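Local coordinates for unsaturated glucuronyl hydrolase (Streptococcus agalactiae, PDB 2ZZR), which hydrolyses unsaturated hyaluronan, chondroitin and heparin disaccharides, releasing the unsaturated uronic acid by cleaving 1,3- or 1,4-glycosidic bonds, at residues H113-Y127 against D174-Q188. Sequence-based numbering, arbitrary orientation.
Sequences HDLGFLYTPSCTAEY and DCLLNIQLLFFAYEQ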
ATOM      1  N   HIS A 113      -2.962  -4.968  13.148  1.00 17.05           N
ATOM      2  CA  HIS A 113      -3.590  -3.772  12.595  1.00 17.22           C
ATOM      3  C   HIS A 113      -3.790  -3.860  11.078  1.00 16.86           C
ATOM      4  O   HIS A 113      -4.192  -2.877  10.448  1.00 16.25           O
ATOM      5  CB  HIS A 113      -2.723  -2.553  12.915  1.00 18.06           C
ATOM      6  CG  HIS A 113      -1.380  -2.593  12.258  1.00 19.50           C
ATOM      7  ND1 HIS A 113      -0.348  -3.384  12.721  1.00 23.26           N
ATOM      8  CD2 HIS A 113      -0.914  -1.978  11.145  1.00 21.23           C
ATOM      9  CE1 HIS A 113       0.705  -3.228  11.938  1.00 23.62           C
ATOM     10  NE2 HIS A 113       0.389  -2.378  10.976  1.00 21.93           N
ATOM     11  N   ASP A 114      -3.499  -5.026  10.495  1.00 16.39           N
ATOM     12  CA  ASP A 114      -3.555  -5.188   9.034  1.00 16.41           C
ATOM     13  C   ASP A 114      -4.923  -5.626   8.495  1.00 15.86           C
ATOM     14  O   ASP A 114      -5.013  -6.238   7.422  1.00 15.78           O
ATOM     15  CB  ASP A 114      -2.430  -6.117   8.550  1.00 16.69           C
ATOM     16  CG  ASP A 114      -1.054  -5.497   8.709  1.00 17.87           C
ATOM     17  OD1 ASP A 114      -0.888  -4.299   8.396  1.00 19.29           O
ATOM     18  OD2 ASP A 114      -0.130  -6.215   9.143  1.00 21.60           O
ATOM     19  N   LEU A 115      -5.979  -5.278   9.230  1.00 15.30           N
ATOM     20  CA  LEU A 115      -7.361  -5.591   8.834  1.00 15.09           C
ATOM     21  C   LEU A 115      -7.744  -4.939   7.501  1.00 14.70           C
ATOM     22  O   LEU A 115      -8.498  -5.516   6.711  1.00 14.44           O
ATOM     23  CB  LEU A 115      -8.350  -5.180   9.936  1.00 15.51           C
ATOM     24  CG  LEU A 115      -8.642  -6.153  11.092  1.00 16.07           C
ATOM     25  CD1 LEU A 115      -9.330  -7.420  10.594  1.00 16.71           C
ATOM     26  CD2 LEU A 115      -7.386  -6.505  11.872  1.00 18.07           C
ATOM     27  N   GLY A 116      -7.211  -3.744   7.257  1.00 14.05           N
ATOM     28  CA  GLY A 116      -7.458  -3.019   6.014  1.00 13.50           C
ATOM     29  C   GLY A 116      -6.808  -3.677   4.813  1.00 13.05           C
ATOM     30  O   GLY A 116      -7.462  -3.891   3.793  1.00 12.83           O
ATOM     31  N   PHE A 117      -5.525  -4.015   4.921  1.00 12.46           N
ATOM     32  CA  PHE A 117      -4.849  -4.762   3.855  1.00 12.88           C
ATOM     33  C   PHE A 117      -5.613  -6.040   3.505  1.00 12.81           C
ATOM     34  O   PHE A 117      -5.698  -6.421   2.335  1.00 13.37           O
ATOM     35  CB  PHE A 117      -3.423  -5.152   4.257  1.00 12.86           C
ATOM     36  CG  PHE A 117      -2.418  -4.026   4.181  1.00 13.46           C
ATOM     37  CD1 PHE A 117      -1.409  -3.929   5.135  1.00 13.78           C
ATOM     38  CD2 PHE A 117      -2.451  -3.093   3.149  1.00 13.19           C
ATOM     39  CE1 PHE A 117      -0.460  -2.906   5.071  1.00 12.64           C
ATOM     40  CE2 PHE A 117      -1.502  -2.067   3.076  1.00 14.12           C
ATOM     41  CZ  PHE A 117      -0.506  -1.980   4.036  1.00 13.27           C
ATOM     42  N   LEU A 118      -6.149  -6.700   4.527  1.00 12.93           N
ATOM     43  CA  LEU A 118      -6.852  -7.963   4.339  1.00 13.42           C
ATOM     44  C   LEU A 118      -8.243  -7.787   3.742  1.00 13.95           C
ATOM     45  O   LEU A 118      -8.599  -8.482   2.786  1.00 14.42           O
ATOM     46  CB  LEU A 118      -6.938  -8.731   5.664  1.00 13.59           C
ATOM     47  CG  LEU A 118      -5.646  -9.444   6.077  1.00 13.62           C
ATOM     48  CD1 LEU A 118      -5.741  -9.941   7.505  1.00 13.91           C
ATOM     49  CD2 LEU A 118      -5.298 -10.594   5.122  1.00 14.63           C
ATOM     50  N   TYR A 119      -9.013  -6.857   4.300  1.00 14.13           N
ATOM     51  CA  TYR A 119     -10.443  -6.757   3.990  1.00 14.26           C
ATOM     52  C   TYR A 119     -10.813  -5.732   2.930  1.00 14.13           C
ATOM     53  O   TYR A 119     -11.836  -5.877   2.267  1.00 13.93           O
ATOM     54  CB  TYR A 119     -11.266  -6.582   5.271  1.00 14.73           C
ATOM     55  CG  TYR A 119     -11.347  -7.897   6.019  1.00 15.06           C
ATOM     56  CD1 TYR A 119     -12.448  -8.741   5.864  1.00 16.27           C
ATOM     57  CD2 TYR A 119     -10.292  -8.329   6.827  1.00 14.95           C
ATOM     58  CE1 TYR A 119     -12.507  -9.965   6.517  1.00 16.98           C
ATOM     59  CE2 TYR A 119     -10.342  -9.556   7.481  1.00 15.66           C
ATOM     60  CZ  TYR A 119     -11.449 -10.368   7.322  1.00 16.37           C
ATOM     61  OH  TYR A 119     -11.504 -11.591   7.956  1.00 16.18           O
ATOM     62  N   THR A 120      -9.986  -4.703   2.766  1.00 13.91           N
ATOM     63  CA  THR A 120     -10.287  -3.657   1.775  1.00 13.50           C
ATOM     64  C   THR A 120     -10.234  -4.136   0.304  1.00 13.80           C
ATOM     65  O   THR A 120     -11.210  -3.934  -0.433  1.00 13.96           O
ATOM     66  CB  THR A 120      -9.427  -2.389   1.991  1.00 13.49           C
ATOM     67  OG1 THR A 120      -9.682  -1.866   3.305  1.00 13.26           O
ATOM     68  CG2 THR A 120      -9.766  -1.328   0.930  1.00 13.05           C
ATOM     69  N   PRO A 121      -9.113  -4.757  -0.131  1.00 14.28           N
ATOM     70  CA  PRO A 121      -9.015  -5.203  -1.526  1.00 14.18           C
ATOM     71  C   PRO A 121      -9.817  -6.471  -1.827  1.00 14.63           C
ATOM     72  O   PRO A 121      -9.919  -6.861  -2.987  1.00 14.36           O
ATOM     73  CB  PRO A 121      -7.518  -5.477  -1.714  1.00 14.33           C
ATOM     74  CG  PRO A 121      -6.841  -4.930  -0.478  1.00 14.83           C
ATOM     75  CD  PRO A 121      -7.860  -5.032   0.596  1.00 13.98           C
ATOM     76  N   SER A 122     -10.374  -7.094  -0.792  1.00 14.63           N
ATOM     77  CA  SER A 122     -11.142  -8.326  -0.956  1.00 14.96           C
ATOM     78  C   SER A 122     -12.640  -8.066  -0.801  1.00 15.60           C
ATOM     79  O   SER A 122     -13.411  -8.181  -1.766  1.00 16.74           O
ATOM     80  CB  SER A 122     -10.664  -9.374   0.053  1.00 14.39           C
ATOM     81  OG  SER A 122     -10.870  -8.913   1.380  1.00 14.28           O
ATOM     82  N   CYS A 123     -13.042  -7.695   0.408  1.00 15.42           N
ATOM     83  CA  CYS A 123     -14.450  -7.540   0.749  1.00 15.73           C
ATOM     84  C   CYS A 123     -14.983  -6.165   0.376  1.00 15.60           C
ATOM     85  O   CYS A 123     -16.006  -6.060  -0.294  1.00 15.81           O
ATOM     86  CB  CYS A 123     -14.666  -7.824   2.231  1.00 15.37           C
ATOM     87  SG  CYS A 123     -14.181  -9.512   2.663  1.00 17.66           S
ATOM     88  N   THR A 124     -14.292  -5.105   0.786  1.00 15.08           N
ATOM     89  CA  THR A 124     -14.777  -3.769   0.431  1.00 14.99           C
ATOM     90  C   THR A 124     -14.776  -3.610  -1.092  1.00 15.12           C
ATOM     91  O   THR A 124     -15.692  -3.008  -1.658  1.00 15.17           O
ATOM     92  CB  THR A 124     -13.981  -2.647   1.118  1.00 14.85           C
ATOM     93  OG1 THR A 124     -13.816  -2.981   2.499  1.00 14.90           O
ATOM     94  CG2 THR A 124     -14.734  -1.328   1.027  1.00 14.57           C
ATOM     95  N   ALA A 125     -13.764  -4.181  -1.741  1.00 15.60           N
ATOM     96  CA  ALA A 125     -13.685  -4.217  -3.203  1.00 16.12           C
ATOM     97  C   ALA A 125     -14.969  -4.757  -3.824  1.00 16.87           C
ATOM     98  O   ALA A 125     -15.553  -4.107  -4.702  1.00 16.30           O
ATOM     99  CB  ALA A 125     -12.507  -5.039  -3.658  1.00 16.08           C
ATOM    100  N   GLU A 126     -15.416  -5.933  -3.376  1.00 17.16           N
ATOM    101  CA  GLU A 126     -16.648  -6.484  -3.941  1.00 18.01           C
ATOM    102  C   GLU A 126     -17.837  -5.576  -3.680  1.00 18.52           C
ATOM    103  O   GLU A 126     -18.667  -5.374  -4.571  1.00 19.03           O
ATOM    104  CB  GLU A 126     -16.960  -7.906  -3.476  1.00 17.90           C
ATOM    105  CG  GLU A 126     -18.171  -8.441  -4.265  1.00 18.93           C
ATOM    106  CD  GLU A 126     -18.469  -9.906  -4.075  1.00 20.76           C
ATOM    107  OE1 GLU A 126     -19.091 -10.484  -4.996  1.00 21.51           O
ATOM    108  OE2 GLU A 126     -18.109 -10.473  -3.023  1.00 20.55           O
ATOM    109  N   TYR A 127     -17.920  -5.022  -2.469  1.00 19.10           N
ATOM    110  CA  TYR A 127     -19.002  -4.103  -2.144  1.00 19.67           C
ATOM    111  C   TYR A 127     -19.068  -2.915  -3.110  1.00 19.62           C
ATOM    112  O   TYR A 127     -20.156  -2.542  -3.551  1.00 19.27           O
ATOM    113  CB  TYR A 127     -18.941  -3.620  -0.693  1.00 20.42           C
ATOM    114  CG  TYR A 127     -20.141  -2.771  -0.331  1.00 21.67           C
ATOM    115  CD1 TYR A 127     -20.020  -1.389  -0.177  1.00 22.30           C
ATOM    116  CD2 TYR A 127     -21.407  -3.347  -0.183  1.00 21.96           C
ATOM    117  CE1 TYR A 127     -21.127  -0.603   0.144  1.00 23.16           C
ATOM    118  CE2 TYR A 127     -22.522  -2.566   0.133  1.00 23.01           C
ATOM    119  CZ  TYR A 127     -22.373  -1.199   0.291  1.00 22.85           C
ATOM    120  OH  TYR A 127     -23.462  -0.421   0.598  1.00 23.77           O
ATOM    121  N   ASP A 174       2.631   1.570   8.035  1.00 15.64           N
ATOM    122  CA  ASP A 174       1.693   0.939   7.095  1.00 15.78           C
ATOM    123  C   ASP A 174       0.241   0.986   7.581  1.00 15.10           C
ATOM    124  O   ASP A 174      -0.690   0.750   6.806  1.00 15.05           O
ATOM    125  CB  ASP A 174       2.138  -0.481   6.703  1.00 16.31           C
ATOM    126  CG  ASP A 174       2.011  -1.492   7.832  1.00 18.37           C
ATOM    127  OD1 ASP A 174       2.213  -2.687   7.545  1.00 22.93           O
ATOM    128  OD2 ASP A 174       1.713  -1.130   8.993  1.00 20.65           O
ATOM    129  N   CYS A 175       0.040   1.324   8.854  1.00 14.52           N
ATOM    130  CA  CYS A 175      -1.314   1.455   9.386  1.00 14.15           C
ATOM    131  C   CYS A 175      -2.081   2.602   8.707  1.00 13.87           C
ATOM    132  O   CYS A 175      -3.312   2.641   8.747  1.00 13.96           O
ATOM    133  CB  CYS A 175      -1.318   1.612  10.911  1.00 14.30           C
ATOM    134  SG  CYS A 175      -2.921   1.218  11.658  1.00 15.32           S
ATOM    135  N   LEU A 176      -1.349   3.525   8.082  1.00 13.49           N
ATOM    136  CA  LEU A 176      -1.967   4.580   7.266  1.00 13.67           C
ATOM    137  C   LEU A 176      -2.882   4.010   6.177  1.00 13.49           C
ATOM    138  O   LEU A 176      -3.899   4.618   5.841  1.00 13.70           O
ATOM    139  CB  LEU A 176      -0.904   5.483   6.635  1.00 13.56           C
ATOM    140  CG  LEU A 176      -0.154   6.433   7.584  1.00 13.84           C
ATOM    141  CD1 LEU A 176       0.835   7.256   6.793  1.00 14.47           C
ATOM    142  CD2 LEU A 176      -1.118   7.343   8.340  1.00 14.50           C
ATOM    143  N   LEU A 177      -2.515   2.852   5.632  1.00 13.72           N
ATOM    144  CA  LEU A 177      -3.351   2.186   4.615  1.00 13.62           C
ATOM    145  C   LEU A 177      -4.538   1.459   5.233  1.00 13.79           C
ATOM    146  O   LEU A 177      -5.546   1.206   4.557  1.00 14.44           O
ATOM    147  CB  LEU A 177      -2.526   1.191   3.793  1.00 13.73           C
ATOM    148  CG  LEU A 177      -1.767   1.646   2.541  1.00 15.73           C
ATOM    149  CD1 LEU A 177      -2.713   1.842   1.365  1.00 16.28           C
ATOM    150  CD2 LEU A 177      -0.903   2.891   2.798  1.00 15.56           C
ATOM    151  N   ASN A 178      -4.412   1.114   6.514  1.00 13.13           N
ATOM    152  CA  ASN A 178      -5.424   0.317   7.204  1.00 13.01           C
ATOM    153  C   ASN A 178      -6.555   1.129   7.836  1.00 12.70           C
ATOM    154  O   ASN A 178      -7.630   0.597   8.111  1.00 12.98           O
ATOM    155  CB  ASN A 178      -4.745  -0.609   8.215  1.00 12.89           C
ATOM    156  CG  ASN A 178      -3.981  -1.726   7.531  1.00 13.13           C
ATOM    157  OD1 ASN A 178      -4.550  -2.761   7.200  1.00 12.86           O
ATOM    158  ND2 ASN A 178      -2.690  -1.512   7.293  1.00 13.89           N
ATOM    159  N   ILE A 179      -6.332   2.427   8.030  1.00 12.42           N
ATOM    160  CA  ILE A 179      -7.392   3.293   8.565  1.00 12.43           C
ATOM    161  C   ILE A 179      -8.445   3.644   7.497  1.00 12.12           C
ATOM    162  O   ILE A 179      -9.503   4.181   7.812  1.00 12.69           O
ATOM    163  CB  ILE A 179      -6.843   4.586   9.243  1.00 12.62           C
ATOM    164  CG1 ILE A 179      -6.144   5.506   8.235  1.00 12.38           C
ATOM    165  CG2 ILE A 179      -5.916   4.223  10.412  1.00 12.92           C
ATOM    166  CD1 ILE A 179      -5.742   6.891   8.797  1.00 12.64           C
ATOM    167  N   GLN A 180      -8.162   3.331   6.239  1.00 12.45           N
ATOM    168  CA  GLN A 180      -9.141   3.584   5.176  1.00 12.33           C
ATOM    169  C   GLN A 180     -10.401   2.758   5.435  1.00 12.87           C
ATOM    170  O   GLN A 180     -11.528   3.222   5.209  1.00 13.02           O
ATOM    171  CB  GLN A 180      -8.545   3.310   3.790  1.00 12.44           C
ATOM    172  CG  GLN A 180      -7.222   4.063   3.508  1.00 13.19           C
ATOM    173  CD  GLN A 180      -7.225   5.531   3.947  1.00 14.04           C
ATOM    174  OE1 GLN A 180      -6.302   5.991   4.628  1.00 16.39           O
ATOM    175  NE2 GLN A 180      -8.247   6.268   3.548  1.00 10.85           N
ATOM    176  N   LEU A 181     -10.190   1.552   5.960  1.00 12.52           N
ATOM    177  CA  LEU A 181     -11.268   0.669   6.407  1.00 13.13           C
ATOM    178  C   LEU A 181     -12.182   1.375   7.403  1.00 13.24           C
ATOM    179  O   LEU A 181     -13.408   1.221   7.357  1.00 13.48           O
ATOM    180  CB  LEU A 181     -10.660  -0.597   7.038  1.00 12.68           C
ATOM    181  CG  LEU A 181     -11.560  -1.597   7.771  1.00 12.59           C
ATOM    182  CD1 LEU A 181     -12.613  -2.160   6.817  1.00 13.40           C
ATOM    183  CD2 LEU A 181     -10.710  -2.707   8.362  1.00 13.25           C
ATOM    184  N   LEU A 182     -11.582   2.161   8.297  1.00 13.84           N
ATOM    185  CA  LEU A 182     -12.346   2.892   9.309  1.00 14.23           C
ATOM    186  C   LEU A 182     -13.140   4.057   8.722  1.00 14.64           C
ATOM    187  O   LEU A 182     -14.275   4.299   9.139  1.00 14.80           O
ATOM    188  CB  LEU A 182     -11.441   3.363  10.446  1.00 14.30           C
ATOM    189  CG  LEU A 182     -10.678   2.240  11.150  1.00 14.85           C
ATOM    190  CD1 LEU A 182      -9.835   2.820  12.270  1.00 16.37           C
ATOM    191  CD2 LEU A 182     -11.629   1.161  11.686  1.00 16.24           C
ATOM    192  N   PHE A 183     -12.560   4.767   7.752  1.00 14.75           N
ATOM    193  CA  PHE A 183     -13.298   5.819   7.045  1.00 15.28           C
ATOM    194  C   PHE A 183     -14.500   5.231   6.300  1.00 15.57           C
ATOM    195  O   PHE A 183     -15.560   5.858   6.251  1.00 15.86           O
ATOM    196  CB  PHE A 183     -12.405   6.594   6.074  1.00 15.22           C
ATOM    197  CG  PHE A 183     -11.452   7.567   6.746  1.00 15.45           C
ATOM    198  CD1 PHE A 183     -10.084   7.490   6.507  1.00 15.86           C
ATOM    199  CD2 PHE A 183     -11.929   8.573   7.593  1.00 15.44           C
ATOM    200  CE1 PHE A 183      -9.195   8.392   7.104  1.00 15.12           C
ATOM    201  CE2 PHE A 183     -11.050   9.479   8.199  1.00 15.25           C
ATOM    202  CZ  PHE A 183      -9.679   9.386   7.952  1.00 15.24           C
ATOM    203  N   PHE A 184     -14.330   4.037   5.729  1.00 15.71           N
ATOM    204  CA  PHE A 184     -15.434   3.337   5.060  1.00 16.44           C
ATOM    205  C   PHE A 184     -16.538   2.986   6.061  1.00 17.00           C
ATOM    206  O   PHE A 184     -17.723   3.242   5.809  1.00 17.16           O
ATOM    207  CB  PHE A 184     -14.941   2.074   4.340  1.00 16.52           C
ATOM    208  CG  PHE A 184     -16.053   1.246   3.743  1.00 16.42           C
ATOM    209  CD1 PHE A 184     -16.570   1.562   2.490  1.00 16.23           C
ATOM    210  CD2 PHE A 184     -16.593   0.170   4.442  1.00 16.69           C
ATOM    211  CE1 PHE A 184     -17.611   0.809   1.934  1.00 17.47           C
ATOM    212  CE2 PHE A 184     -17.634  -0.589   3.895  1.00 16.84           C
ATOM    213  CZ  PHE A 184     -18.134  -0.274   2.637  1.00 16.66           C
ATOM    214  N   ALA A 185     -16.149   2.405   7.195  1.00 17.49           N
ATOM    215  CA  ALA A 185     -17.117   2.047   8.237  1.00 18.24           C
ATOM    216  C   ALA A 185     -17.887   3.269   8.725  1.00 18.66           C
ATOM    217  O   ALA A 185     -19.095   3.187   8.964  1.00 19.00           O
ATOM    218  CB  ALA A 185     -16.431   1.337   9.394  1.00 18.26           C
ATOM    219  N   TYR A 186     -17.200   4.403   8.848  1.00 19.05           N
ATOM    220  CA  TYR A 186     -17.862   5.655   9.206  1.00 19.75           C
ATOM    221  C   TYR A 186     -18.931   6.030   8.177  1.00 20.08           C
ATOM    222  O   TYR A 186     -20.059   6.376   8.543  1.00 20.13           O
ATOM    223  CB  TYR A 186     -16.857   6.802   9.352  1.00 20.29           C
ATOM    224  CG  TYR A 186     -17.533   8.154   9.358  1.00 21.19           C
ATOM    225  CD1 TYR A 186     -18.322   8.557  10.440  1.00 21.28           C
ATOM    226  CD2 TYR A 186     -17.409   9.017   8.271  1.00 21.76           C
ATOM    227  CE1 TYR A 186     -18.960   9.794  10.439  1.00 22.72           C
ATOM    228  CE2 TYR A 186     -18.043  10.250   8.259  1.00 22.72           C
ATOM    229  CZ  TYR A 186     -18.813  10.632   9.344  1.00 22.51           C
ATOM    230  OH  TYR A 186     -19.431  11.860   9.328  1.00 24.44           O
ATOM    231  N   GLU A 187     -18.566   5.969   6.898  1.00 20.09           N
ATOM    232  CA  GLU A 187     -19.477   6.354   5.815  1.00 20.56           C
ATOM    233  C   GLU A 187     -20.713   5.457   5.756  1.00 21.35           C
ATOM    234  O   GLU A 187     -21.817   5.930   5.470  1.00 21.69           O
ATOM    235  CB  GLU A 187     -18.745   6.354   4.473  1.00 20.37           C
ATOM    236  CG  GLU A 187     -17.721   7.481   4.358  1.00 19.49           C
ATOM    237  CD  GLU A 187     -16.831   7.370   3.135  1.00 20.37           C
ATOM    238  OE1 GLU A 187     -16.878   6.335   2.437  1.00 20.05           O
ATOM    239  OE2 GLU A 187     -16.079   8.331   2.870  1.00 20.53           O
ATOM    240  N   GLN A 188     -20.526   4.171   6.046  1.00 22.04           N
ATOM    241  CA  GLN A 188     -21.613   3.188   5.970  1.00 22.95           C
ATOM    242  C   GLN A 188     -22.563   3.225   7.166  1.00 23.28           C
ATOM    243  O   GLN A 188     -23.769   2.995   7.016  1.00 23.55           O
ATOM    244  CB  GLN A 188     -21.044   1.773   5.805  1.00 23.24           C
ATOM    245  CG  GLN A 188     -20.291   1.553   4.503  1.00 24.05           C
ATOM    246  CD  GLN A 188     -21.145   1.817   3.269  1.00 26.13           C
ATOM    247  OE1 GLN A 188     -22.268   1.321   3.163  1.00 26.87           O
ATOM    248  NE2 GLN A 188     -20.612   2.598   2.330  1.00 26.45           N
TER
HETATM  249  O   HOH W   1      -8.048  -0.032   4.713  1.00 12.98           O
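Thr124 CG2 sits over the middle of one Phe184 face as a CH-pi contact, 3.7 Å from the ring centroid, and Gln188 CG lies on the opposite face, nearer the rim. Tyr127 CD1 meets the edge of Phe184, 3.6 Å from Phe184 CZ. The segments belong to the alpha barrel of glycoside hydrolase family 88, and their helices 115-127 and 180-188 cross at 56°. Over one face of Phe117 stands Asn178 ND2, 3.4 Å from Phe117 CE1, with the amide nearly upright on the ring. Asp174 OD1 comes to the edge of Phe117. The probable catalytic acids lie at the N-terminal ends of the two segments: Asp114, the nucleophile, at the N-cap position of helix 115-127, and Asp174, the proton donor, before the short helix 175-178. Asp114 OD1 and Asp174 OD1 are 3.6 Å apart, with the carboxylate planes perpendicular. The chi1 of Asp174 (70°) sets its carboxylate between backbone N and carbonyl carbon, turned to His113. Trp250, a probable substrate-binding residue, meets the Phe117 ring and lies near the Asp174 side chain. Gly116 and Asn178 mark the closest backbone approach, CA to CA 4.1 Å. Here Asn178 ties the segments together: OD1 accepts from Phe117 N, while ND2 donates to Asp174 O and so braces the turn that carries the acid. Further along, one water joins Thr120 OG1 to Leu177 O and, weakly, to Leu181 N. Thr124 OG1 is hydrogen-bonded to Thr139 OG1 of helix 133-147. At the active-site end, His113 NE2 donates in its ring plane to the syn side of Asp174 OD2, at 2.7 Å and 162°.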